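Local coordinates for protein catalase (Bacillus pumilus, PDB 4QOO) that catalyses the breakdown of hydrogen peroxide to water and oxygen at a heme, and here also holds a molecule of resorcinol, at residues A[105-110]-A[233-238]; A[109-114]-A[179-184]. All coordinates share one frame; numbering follows the deposited sequence.

Contact 1: A[105-110]-A[233-238]. With RCO (resorcinol), chain G.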
ATOM      1  N   PRO A 105      15.691  23.221   2.583  1.00 22.24           N
ATOM      2  CA  PRO A 105      15.926  24.504   1.923  1.00 23.15           C
ATOM      3  C   PRO A 105      16.414  24.412   0.453  1.00 22.73           C
ATOM      4  O   PRO A 105      17.046  23.436   0.032  1.00 23.46           O
ATOM      5  CB  PRO A 105      17.043  25.123   2.792  1.00 23.10           C
ATOM      6  CG  PRO A 105      16.918  24.452   4.109  1.00 22.43           C
ATOM      7  CD  PRO A 105      16.586  23.038   3.753  1.00 21.76           C
ATOM      8  N   GLU A 106      16.095  25.446  -0.305  1.00 22.04           N
ATOM      9  CA  GLU A 106      16.433  25.505  -1.691  1.00 23.79           C
ATOM     10  C   GLU A 106      17.756  26.266  -1.951  1.00 24.51           C
ATOM     11  O   GLU A 106      18.105  26.564  -3.090  1.00 24.63           O
ATOM     12  CB  GLU A 106      15.261  26.084  -2.495  1.00 22.64           C
ATOM     13  CG  GLU A 106      14.139  25.058  -2.663  1.00 22.58           C
ATOM     14  CD  GLU A 106      12.916  25.659  -3.306  1.00 22.58           C
ATOM     15  OE1 GLU A 106      12.543  26.795  -2.966  1.00 22.89           O
ATOM     16  OE2 GLU A 106      12.199  24.913  -4.047  1.00 23.44           O
ATOM     17  N   THR A 107      18.442  26.559  -0.856  1.00 23.96           N
ATOM     18  CA  THR A 107      19.759  27.273  -0.802  1.00 24.49           C
ATOM     19  C   THR A 107      20.924  26.297  -0.579  1.00 25.70           C
ATOM     20  O   THR A 107      22.087  26.716  -0.425  1.00 29.26           O
ATOM     21  CB  THR A 107      19.750  28.235   0.409  1.00 23.59           C
ATOM     22  OG1 THR A 107      19.197  27.562   1.514  1.00 22.34           O
ATOM     23  CG2 THR A 107      18.929  29.487   0.152  1.00 23.92           C
ATOM     24  N   LEU A 108      20.655  24.979  -0.564  1.00 23.29           N
ATOM     25  CA  LEU A 108      21.737  23.987  -0.422  1.00 24.29           C
ATOM     26  C   LEU A 108      22.454  23.723  -1.756  1.00 23.27           C
ATOM     27  O   LEU A 108      21.821  23.796  -2.827  1.00 25.72           O
ATOM     28  CB  LEU A 108      21.180  22.679   0.102  1.00 22.82           C
ATOM     29  CG  LEU A 108      20.286  22.777   1.377  1.00 24.35           C
ATOM     30  CD1 LEU A 108      19.941  21.357   1.798  1.00 23.74           C
ATOM     31  CD2 LEU A 108      21.009  23.512   2.498  1.00 26.51           C
ATOM     32  N   ARG A 109      23.742  23.335  -1.712  1.00 24.59           N
ATOM     33  CA  ARG A 109      24.463  22.835  -2.887  1.00 25.44           C
ATOM     34  C   ARG A 109      23.898  21.490  -3.367  1.00 26.37           C
ATOM     35  O   ARG A 109      23.513  20.626  -2.572  1.00 26.42           O
ATOM     36  CB  ARG A 109      25.976  22.694  -2.559  1.00 25.60           C
ATOM     37  CG  ARG A 109      26.852  22.164  -3.693  1.00 26.48           C
ATOM     38  CD  ARG A 109      28.367  22.293  -3.449  1.00 29.37           C
ATOM     39  NE  ARG A 109      28.777  23.565  -2.831  1.00 30.54           N
ATOM     40  CZ  ARG A 109      28.900  24.735  -3.457  1.00 33.04           C
ATOM     41  NH1 ARG A 109      28.758  24.860  -4.778  1.00 34.55           N
ATOM     42  NH2 ARG A 109      29.209  25.791  -2.760  1.00 34.04           N
ATOM     43  N   ASP A 110      23.742  21.366  -4.662  1.00 24.80           N
ATOM     44  CA  ASP A 110      23.115  20.167  -5.279  1.00 25.84           C
ATOM     45  C   ASP A 110      22.982  20.471  -6.762  1.00 22.63           C
ATOM     46  O   ASP A 110      22.692  21.624  -7.138  1.00 24.32           O
ATOM     47  CB  ASP A 110      21.669  19.913  -4.729  1.00 23.16           C
ATOM     48  CG  ASP A 110      21.513  18.636  -3.847  1.00 25.54           C
ATOM     49  OD1 ASP A 110      22.478  17.809  -3.646  1.00 27.08           O
ATOM     50  OD2 ASP A 110      20.330  18.464  -3.280  1.00 24.92           O
ATOM     51  N   ALA A 233      23.644  31.494   2.371  1.00 24.58           N
ATOM     52  CA  ALA A 233      23.369  31.592   3.839  1.00 24.71           C
ATOM     53  C   ALA A 233      22.487  32.739   4.147  1.00 25.28           C
ATOM     54  O   ALA A 233      21.545  32.597   4.945  1.00 27.23           O
ATOM     55  CB  ALA A 233      24.679  31.726   4.603  1.00 25.55           C
ATOM     56  N   GLU A 234      22.731  33.893   3.542  1.00 28.39           N
ATOM     57  CA  GLU A 234      21.892  35.074   3.794  1.00 30.67           C
ATOM     58  C   GLU A 234      20.432  34.851   3.386  1.00 28.84           C
ATOM     59  O   GLU A 234      19.528  35.228   4.101  1.00 28.37           O
ATOM     60  CB  GLU A 234      22.415  36.295   3.031  1.00 35.32           C
ATOM     61  CG  GLU A 234      23.757  36.769   3.484  1.00 43.97           C
ATOM     62  CD  GLU A 234      24.106  38.126   2.916  1.00 53.77           C
ATOM     63  OE1 GLU A 234      25.307  38.418   2.682  1.00 59.61           O
ATOM     64  OE2 GLU A 234      23.153  38.896   2.720  1.00 62.76           O
ATOM     65  N   ILE A 235      20.208  34.225   2.221  1.00 28.55           N
ATOM     66  CA  ILE A 235      18.847  33.831   1.819  1.00 29.57           C
ATOM     67  C   ILE A 235      18.286  32.782   2.797  1.00 26.35           C
ATOM     68  O   ILE A 235      17.153  32.921   3.304  1.00 25.50           O
ATOM     69  CB  ILE A 235      18.826  33.329   0.339  1.00 29.27           C
ATOM     70  CG1 ILE A 235      19.160  34.524  -0.575  1.00 32.50           C
ATOM     71  CG2 ILE A 235      17.455  32.824  -0.047  1.00 28.56           C
ATOM     72  CD1 ILE A 235      19.446  34.159  -2.003  1.00 35.06           C
ATOM     73  N   GLN A 236      19.063  31.744   3.089  1.00 26.32           N
ATOM     74  CA  GLN A 236      18.588  30.648   3.929  1.00 25.35           C
ATOM     75  C   GLN A 236      18.111  31.130   5.304  1.00 26.01           C
ATOM     76  O   GLN A 236      17.145  30.566   5.877  1.00 23.21           O
ATOM     77  CB  GLN A 236      19.672  29.602   4.145  1.00 25.87           C
ATOM     78  CG  GLN A 236      19.172  28.341   4.774  1.00 24.89           C
ATOM     79  CD  GLN A 236      20.204  27.238   4.728  1.00 24.75           C
ATOM     80  OE1 GLN A 236      20.606  26.785   3.639  1.00 26.01           O
ATOM     81  NE2 GLN A 236      20.622  26.760   5.893  1.00 25.72           N
ATOM     82  N   ALA A 237      18.743  32.178   5.832  1.00 24.66           N
ATOM     83  CA  ALA A 237      18.333  32.769   7.082  1.00 25.45           C
ATOM     84  C   ALA A 237      16.842  33.142   7.137  1.00 26.34           C
ATOM     85  O   ALA A 237      16.252  33.144   8.219  1.00 25.92           O
ATOM     86  CB  ALA A 237      19.155  34.011   7.382  1.00 26.10           C
ATOM     87  N   ASN A 238      16.313  33.615   6.005  1.00 28.86           N
ATOM     88  CA  ASN A 238      14.956  34.208   5.960  1.00 32.01           C
ATOM     89  C   ASN A 238      13.970  33.453   5.128  1.00 28.81           C
ATOM     90  O   ASN A 238      12.769  33.659   5.285  1.00 29.34           O
ATOM     91  CB  ASN A 238      15.048  35.621   5.430  1.00 37.78           C
ATOM     92  CG  ASN A 238      15.760  36.545   6.407  1.00 39.34           C
ATOM     93  OD1 ASN A 238      15.469  36.534   7.591  1.00 41.81           O
ATOM     94  ND2 ASN A 238      16.694  37.307   5.915  1.00 44.49           N
TER
HETATM   95  C1  RCO G 503      25.653  17.173  -3.691  1.00 33.22           C
HETATM   96  C2  RCO G 503      25.491  18.003  -2.597  1.00 33.41           C
HETATM   97  C3  RCO G 503      26.633  18.373  -1.818  1.00 35.28           C
HETATM   98  C4  RCO G 503      27.894  17.880  -2.113  1.00 32.55           C
HETATM   99  C5  RCO G 503      28.021  17.056  -3.175  1.00 32.89           C
HETATM  100  C6  RCO G 503      26.923  16.711  -3.957  1.00 33.31           C
HETATM  101  O1  RCO G 503      24.670  16.803  -4.564  1.00 33.63           O
HETATM  102  O3  RCO G 503      26.518  19.175  -0.735  1.00 37.19           O
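Two first torsions set up the meeting of Thr107 and Gln236. In Thr107 a chi1 of 44° tucks OG1 between the backbone N and the carbonyl carbon, which leaves CG2 beside the backbone N, and in Gln236 CG swings opposite the backbone N (chi1 -169°), so that the extended chain carries its amide out from helix 229-236 to the loop of 105-110. Thr107 OG1 donates to Gln236 OE1 over 2.7 Å, lying in the carbonyl plane and on a lone pair, with a C=O...donor angle of 115°. Two carbons also approach the same oxygen: Leu108 CD2 lies 3.5 Å from Gln236 OE1, and Pro105 CB reaches Gln236 OE1 at 4.0 Å. The other branch of the threonine takes up the packing, Thr107 CG2 resting 3.7 Å from Ile235 CG2, where His242 also touches both residues. Beyond the amide lies a second subunit, whose Phe240 packs on Pro105 and Leu108. Since Gln236 NE2 donates to the backbone O of Gln236 of that neighbouring subunit, both ends of one buried amide are engaged, which would fix its flip and tie the 105-110 loop to the subunit interface.

Contact 2: A[109-114]-A[179-184]. With RCO (resorcinol), chain G; HEM (protoporphyrin IX containing Fe), chain E.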
ATOM      1  N   ARG A 109      23.742  23.335  -1.712  1.00 24.59           N
ATOM      2  CA  ARG A 109      24.463  22.835  -2.887  1.00 25.44           C
ATOM      3  C   ARG A 109      23.898  21.490  -3.367  1.00 26.37           C
ATOM      4  O   ARG A 109      23.513  20.626  -2.572  1.00 26.42           O
ATOM      5  CB  ARG A 109      25.976  22.694  -2.559  1.00 25.60           C
ATOM      6  CG  ARG A 109      26.852  22.164  -3.693  1.00 26.48           C
ATOM      7  CD  ARG A 109      28.367  22.293  -3.449  1.00 29.37           C
ATOM      8  NE  ARG A 109      28.777  23.565  -2.831  1.00 30.54           N
ATOM      9  CZ  ARG A 109      28.900  24.735  -3.457  1.00 33.04           C
ATOM     10  NH1 ARG A 109      28.758  24.860  -4.778  1.00 34.55           N
ATOM     11  NH2 ARG A 109      29.209  25.791  -2.760  1.00 34.04           N
ATOM     12  N   ASP A 110      23.742  21.366  -4.662  1.00 24.80           N
ATOM     13  CA  ASP A 110      23.115  20.167  -5.279  1.00 25.84           C
ATOM     14  C   ASP A 110      22.982  20.471  -6.762  1.00 22.63           C
ATOM     15  O   ASP A 110      22.692  21.624  -7.138  1.00 24.32           O
ATOM     16  CB  ASP A 110      21.669  19.913  -4.729  1.00 23.16           C
ATOM     17  CG  ASP A 110      21.513  18.636  -3.847  1.00 25.54           C
ATOM     18  OD1 ASP A 110      22.478  17.809  -3.646  1.00 27.08           O
ATOM     19  OD2 ASP A 110      20.330  18.464  -3.280  1.00 24.92           O
ATOM     20  N   PRO A 111      22.982  19.430  -7.589  1.00 22.33           N
ATOM     21  CA  PRO A 111      22.352  19.626  -8.896  1.00 22.49           C
ATOM     22  C   PRO A 111      20.898  20.022  -8.758  1.00 24.01           C
ATOM     23  O   PRO A 111      20.297  19.746  -7.720  1.00 22.48           O
ATOM     24  CB  PRO A 111      22.438  18.246  -9.537  1.00 21.92           C
ATOM     25  CG  PRO A 111      23.427  17.515  -8.729  1.00 23.07           C
ATOM     26  CD  PRO A 111      23.316  18.018  -7.365  1.00 22.33           C
ATOM     27  N   ARG A 112      20.349  20.669  -9.774  1.00 24.95           N
ATOM     28  CA  ARG A 112      18.930  20.941  -9.792  1.00 24.54           C
ATOM     29  C   ARG A 112      18.267  20.120 -10.919  1.00 22.52           C
ATOM     30  O   ARG A 112      18.765  20.073 -12.031  1.00 24.13           O
ATOM     31  CB  ARG A 112      18.717  22.441 -10.048  1.00 24.43           C
ATOM     32  CG  ARG A 112      18.404  23.253  -8.806  1.00 24.67           C
ATOM     33  CD  ARG A 112      19.470  23.110  -7.743  1.00 23.02           C
ATOM     34  NE  ARG A 112      19.233  23.977  -6.595  1.00 22.60           N
ATOM     35  CZ  ARG A 112      20.069  24.073  -5.558  1.00 23.96           C
ATOM     36  NH1 ARG A 112      21.169  23.315  -5.503  1.00 24.05           N
ATOM     37  NH2 ARG A 112      19.801  24.879  -4.552  1.00 23.23           N
ATOM     38  N   GLY A 113      17.170  19.467 -10.575  1.00 20.45           N
ATOM     39  CA  GLY A 113      16.316  18.809 -11.583  1.00 20.52           C
ATOM     40  C   GLY A 113      15.616  19.782 -12.483  1.00 20.47           C
ATOM     41  O   GLY A 113      15.189  20.885 -12.051  1.00 21.33           O
ATOM     42  N   PHE A 114      15.398  19.331 -13.709  1.00 20.61           N
ATOM     43  CA  PHE A 114      14.824  20.129 -14.765  1.00 21.68           C
ATOM     44  C   PHE A 114      14.099  19.132 -15.643  1.00 20.59           C
ATOM     45  O   PHE A 114      14.601  18.635 -16.632  1.00 20.21           O
ATOM     46  CB  PHE A 114      15.971  20.844 -15.544  1.00 22.55           C
ATOM     47  CG  PHE A 114      15.534  21.999 -16.373  1.00 23.99           C
ATOM     48  CD1 PHE A 114      14.440  21.911 -17.252  1.00 27.29           C
ATOM     49  CD2 PHE A 114      16.297  23.171 -16.413  1.00 25.58           C
ATOM     50  CE1 PHE A 114      14.085  23.001 -18.055  1.00 28.05           C
ATOM     51  CE2 PHE A 114      15.938  24.244 -17.191  1.00 26.16           C
ATOM     52  CZ  PHE A 114      14.816  24.184 -18.004  1.00 26.37           C
ATOM     53  N   THR A 179      33.887  19.135 -10.323  1.00 25.28           N
ATOM     54  CA  THR A 179      34.511  20.372 -10.794  1.00 29.11           C
ATOM     55  C   THR A 179      33.449  21.430 -11.216  1.00 29.28           C
ATOM     56  O   THR A 179      33.671  22.637 -11.061  1.00 29.74           O
ATOM     57  CB  THR A 179      35.570  20.036 -11.879  1.00 27.86           C
ATOM     58  OG1 THR A 179      36.474  19.083 -11.315  1.00 29.75           O
ATOM     59  CG2 THR A 179      36.328  21.226 -12.346  1.00 29.38           C
ATOM     60  N   TRP A 180      32.287  20.976 -11.684  1.00 27.65           N
ATOM     61  CA  TRP A 180      31.155  21.866 -11.933  1.00 26.35           C
ATOM     62  C   TRP A 180      30.354  22.158 -10.670  1.00 25.97           C
ATOM     63  O   TRP A 180      29.994  23.303 -10.394  1.00 24.86           O
ATOM     64  CB  TRP A 180      30.172  21.246 -12.964  1.00 26.65           C
ATOM     65  CG  TRP A 180      30.552  21.149 -14.332  1.00 28.08           C
ATOM     66  CD1 TRP A 180      31.464  20.311 -14.872  1.00 27.37           C
ATOM     67  CD2 TRP A 180      29.958  21.882 -15.441  1.00 29.97           C
ATOM     68  NE1 TRP A 180      31.478  20.456 -16.238  1.00 28.19           N
ATOM     69  CE2 TRP A 180      30.616  21.457 -16.607  1.00 28.53           C
ATOM     70  CE3 TRP A 180      28.984  22.902 -15.535  1.00 27.67           C
ATOM     71  CZ2 TRP A 180      30.320  21.979 -17.875  1.00 30.19           C
ATOM     72  CZ3 TRP A 180      28.647  23.367 -16.784  1.00 29.50           C
ATOM     73  CH2 TRP A 180      29.326  22.939 -17.939  1.00 28.69           C
ATOM     74  N   LEU A 181      30.068  21.117  -9.891  1.00 24.62           N
ATOM     75  CA  LEU A 181      29.189  21.256  -8.730  1.00 26.87           C
ATOM     76  C   LEU A 181      29.789  22.124  -7.623  1.00 28.19           C
ATOM     77  O   LEU A 181      29.043  22.809  -6.915  1.00 24.21           O
ATOM     78  CB  LEU A 181      28.863  19.869  -8.159  1.00 27.40           C
ATOM     79  CG  LEU A 181      27.909  19.834  -6.982  1.00 28.30           C
ATOM     80  CD1 LEU A 181      26.543  20.280  -7.430  1.00 26.11           C
ATOM     81  CD2 LEU A 181      27.886  18.412  -6.452  1.00 28.24           C
ATOM     82  N   PHE A 182      31.129  22.165  -7.519  1.00 25.98           N
ATOM     83  CA  PHE A 182      31.750  22.999  -6.516  1.00 27.52           C
ATOM     84  C   PHE A 182      32.174  24.368  -7.008  1.00 26.51           C
ATOM     85  O   PHE A 182      32.716  25.163  -6.221  1.00 28.03           O
ATOM     86  CB  PHE A 182      32.862  22.253  -5.796  1.00 29.97           C
ATOM     87  CG  PHE A 182      32.336  21.315  -4.744  1.00 29.77           C
ATOM     88  CD1 PHE A 182      32.119  21.760  -3.465  1.00 30.36           C
ATOM     89  CD2 PHE A 182      32.060  20.001  -5.060  1.00 31.21           C
ATOM     90  CE1 PHE A 182      31.612  20.922  -2.500  1.00 31.73           C
ATOM     91  CE2 PHE A 182      31.564  19.144  -4.097  1.00 29.70           C
ATOM     92  CZ  PHE A 182      31.369  19.597  -2.811  1.00 28.91           C
ATOM     93  N   SER A 183      31.858  24.690  -8.262  1.00 27.00           N
ATOM     94  CA  SER A 183      31.733  26.103  -8.709  1.00 27.69           C
ATOM     95  C   SER A 183      30.519  26.689  -8.041  1.00 27.39           C
ATOM     96  O   SER A 183      29.763  25.971  -7.379  1.00 29.47           O
ATOM     97  CB  SER A 183      31.635  26.217 -10.214  1.00 30.66           C
ATOM     98  OG  SER A 183      30.327  25.960 -10.696  1.00 29.20           O
ATOM     99  N   ASP A 184      30.300  27.987  -8.154  1.00 26.56           N
ATOM    100  CA  ASP A 184      29.095  28.514  -7.529  1.00 27.79           C
ATOM    101  C   ASP A 184      27.792  28.029  -8.258  1.00 28.26           C
ATOM    102  O   ASP A 184      26.712  28.222  -7.764  1.00 28.36           O
ATOM    103  CB  ASP A 184      29.123  30.021  -7.406  1.00 29.52           C
ATOM    104  CG  ASP A 184      30.118  30.525  -6.324  1.00 31.83           C
ATOM    105  OD1 ASP A 184      30.463  29.802  -5.345  1.00 31.33           O
ATOM    106  OD2 ASP A 184      30.557  31.702  -6.500  1.00 32.69           O
TER
HETATM  107  C1  RCO G 503      25.653  17.173  -3.691  1.00 33.22           C
HETATM  108  C2  RCO G 503      25.491  18.003  -2.597  1.00 33.41           C
HETATM  109  C3  RCO G 503      26.633  18.373  -1.818  1.00 35.28           C
HETATM  110  C4  RCO G 503      27.894  17.880  -2.113  1.00 32.55           C
HETATM  111  C5  RCO G 503      28.021  17.056  -3.175  1.00 32.89           C
HETATM  112  C6  RCO G 503      26.923  16.711  -3.957  1.00 33.31           C
HETATM  113  O1  RCO G 503      24.670  16.803  -4.564  1.00 33.63           O
HETATM  114  O3  RCO G 503      26.518  19.175  -0.735  1.00 37.19           O
HETATM  115  CHA HEM E 501      14.055  11.647  -9.917  0.50 16.27           C
HETATM  116  CHB HEM E 501      16.452   7.489 -10.281  0.50 17.00           C
HETATM  117  CHC HEM E 501      19.979   9.883 -12.696  0.50 17.27           C
HETATM  118  CHD HEM E 501      17.156  13.791 -12.968  0.50 17.29           C
HETATM  119  C1A HEM E 501      14.419  10.332  -9.789  0.50 16.03           C
HETATM  120  C2A HEM E 501      13.658   9.372  -9.068  0.50 15.14           C
HETATM  121  C3A HEM E 501      14.333   8.194  -9.162  0.50 15.61           C
HETATM  122  C4A HEM E 501      15.503   8.437  -9.952  0.50 16.93           C
HETATM  123  CMA HEM E 501      13.901   6.850  -8.603  0.50 15.56           C
HETATM  124  CAA HEM E 501      12.322   9.629  -8.371  0.50 14.18           C
HETATM  125  CBA HEM E 501      11.275   9.908  -9.489  0.50 13.99           C
HETATM  126  CGA HEM E 501       9.787   9.916  -9.093  0.50 13.52           C
HETATM  127  O1A HEM E 501       8.908  10.329  -9.884  0.50 12.70           O
HETATM  128  O2A HEM E 501       9.455   9.457  -7.979  0.50 13.61           O
HETATM  129  C1B HEM E 501      17.657   7.821 -10.960  0.50 17.00           C
HETATM  130  C2B HEM E 501      18.686   6.863 -11.229  0.50 17.13           C
HETATM  131  C3B HEM E 501      19.670   7.520 -11.861  0.50 16.76           C
HETATM  132  C4B HEM E 501      19.209   8.916 -12.041  0.50 16.97           C
HETATM  133  CMB HEM E 501      18.730   5.401 -10.876  0.50 16.83           C
HETATM  134  CAB HEM E 501      20.929   6.968 -12.398  0.50 17.33           C
HETATM  135  CBB HEM E 501      21.014   5.651 -12.587  0.50 18.06           C
HETATM  136  C1C HEM E 501      19.494  11.146 -13.019  0.50 17.75           C
HETATM  137  C2C HEM E 501      19.987  11.960 -14.035  0.50 18.17           C
HETATM  138  C3C HEM E 501      19.198  13.076 -14.081  0.50 17.72           C
HETATM  139  C4C HEM E 501      18.184  12.926 -13.141  0.50 17.66           C
HETATM  140  CMC HEM E 501      21.193  11.709 -14.868  0.50 17.29           C
HETATM  141  CAC HEM E 501      19.258  14.148 -15.023  0.50 18.18           C
HETATM  142  CBC HEM E 501      19.822  13.896 -16.166  0.50 19.30           C
HETATM  143  C1D HEM E 501      16.092  13.469 -12.125  0.50 16.74           C
HETATM  144  C2D HEM E 501      15.054  14.466 -11.876  0.50 16.09           C
HETATM  145  C3D HEM E 501      14.173  13.884 -11.022  0.50 15.40           C
HETATM  146  C4D HEM E 501      14.716  12.532 -10.743  0.50 16.05           C
HETATM  147  CMD HEM E 501      15.076  15.829 -12.542  0.50 15.67           C
HETATM  148  CAD HEM E 501      12.932  14.535 -10.466  0.50 15.29           C
HETATM  149  CBD HEM E 501      11.759  14.398 -11.473  0.50 14.60           C
HETATM  150  CGD HEM E 501      10.542  15.029 -10.844  0.50 14.69           C
HETATM  151  O1D HEM E 501      10.399  16.279 -10.960  0.50 14.93           O
HETATM  152  O2D HEM E 501       9.734  14.270 -10.204  0.50 13.41           O
HETATM  153  NA  HEM E 501      15.517   9.754 -10.359  0.50 16.46           N
HETATM  154  NB  HEM E 501      18.021   8.982 -11.498  0.50 16.62           N
HETATM  155  NC  HEM E 501      18.350  11.716 -12.576  0.50 17.23           N
HETATM  156  ND  HEM E 501      15.865  12.330 -11.441  0.50 16.66           N
HETATM  157 FE   HEM E 501      16.893  10.731 -11.485  0.50 17.91          FE
HETATM  158  O   HOH W   1      28.385  28.260  -4.090  1.00 27.21           O
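Arg109 reaches across Leu181 and Phe182. At the root of the side chain, Arg109 CB is 4.0 Å from resorcinol O3. CG then passes Leu181 CG, and Arg109 CD settles over one face of the Phe182 ring, offset toward the rim and 4.0 Å from the ring centroid, as a CH-pi contact. A bend here (chi3 -41°) brings Arg109 NE near Phe182 CD1 and CE1, and the guanidinium plane ends 22° from that of the phenyl. At the tip, Arg109 NH1 donates to Leu181 O over 3.0 Å with an N-H...O angle of 149°, and more weakly to Ser183 O; both carbonyls lie at the guanidinium edge. Arg109 NH2 donates a hydrogen bond to a water that in turn donates to Asp184 OD1, a bridge between opposite charges. The arginine is thus gripped where helix 175-181 runs out, while helix 434-448 packs on Phe182 and on Arg109 itself.

Leu181 divides its methyls. Leu181 CD1 lies 3.6 Å from Asp110 C and also packs against the Pro111 ring, whereas Leu181 CD2 sits over the face of the resorcinol ring, 3.2 Å from resorcinol C6, a tight approach. Resorcinol O1 donates to Asp110 OD1 over 2.6 Å, and Asp110 OD2 accepts from the backbone N of Val98 and Ile99, which would hold the carboxylate in place for the phenol. Further on, Gly113 CA approaches heme CMD at 3.4 Å. The aspartate, set among apolar side chains on the loop that leads to a heme-contacting strand, is placed as in the main channel of heme catalases, where the resorcinol probably lodges.

Overall arrangement
Contacts 1 and 2 start from the same loop between strands 88-96 and 113-120 and share Arg109 and Asp110, their centres lying about 14 Å apart. At one end the loop meets helix 229-236 and the neighbouring subunit; at the other it meets the end of helix 175-181. Arg112 joins the two: Arg112 NH2 is 2.8 Å from Glu106 O, a probable hydrogen bond, and its NH1 bonds to the carbonyls of Leu108 and Asp110, drawing the loop back on itself. Resorcinol touches the shared residues; RCO O1 lies 12.1 Å from HEM FE, too far to be an iron ligand. The loop therefore connects subunit interface, phenol site and heme pocket.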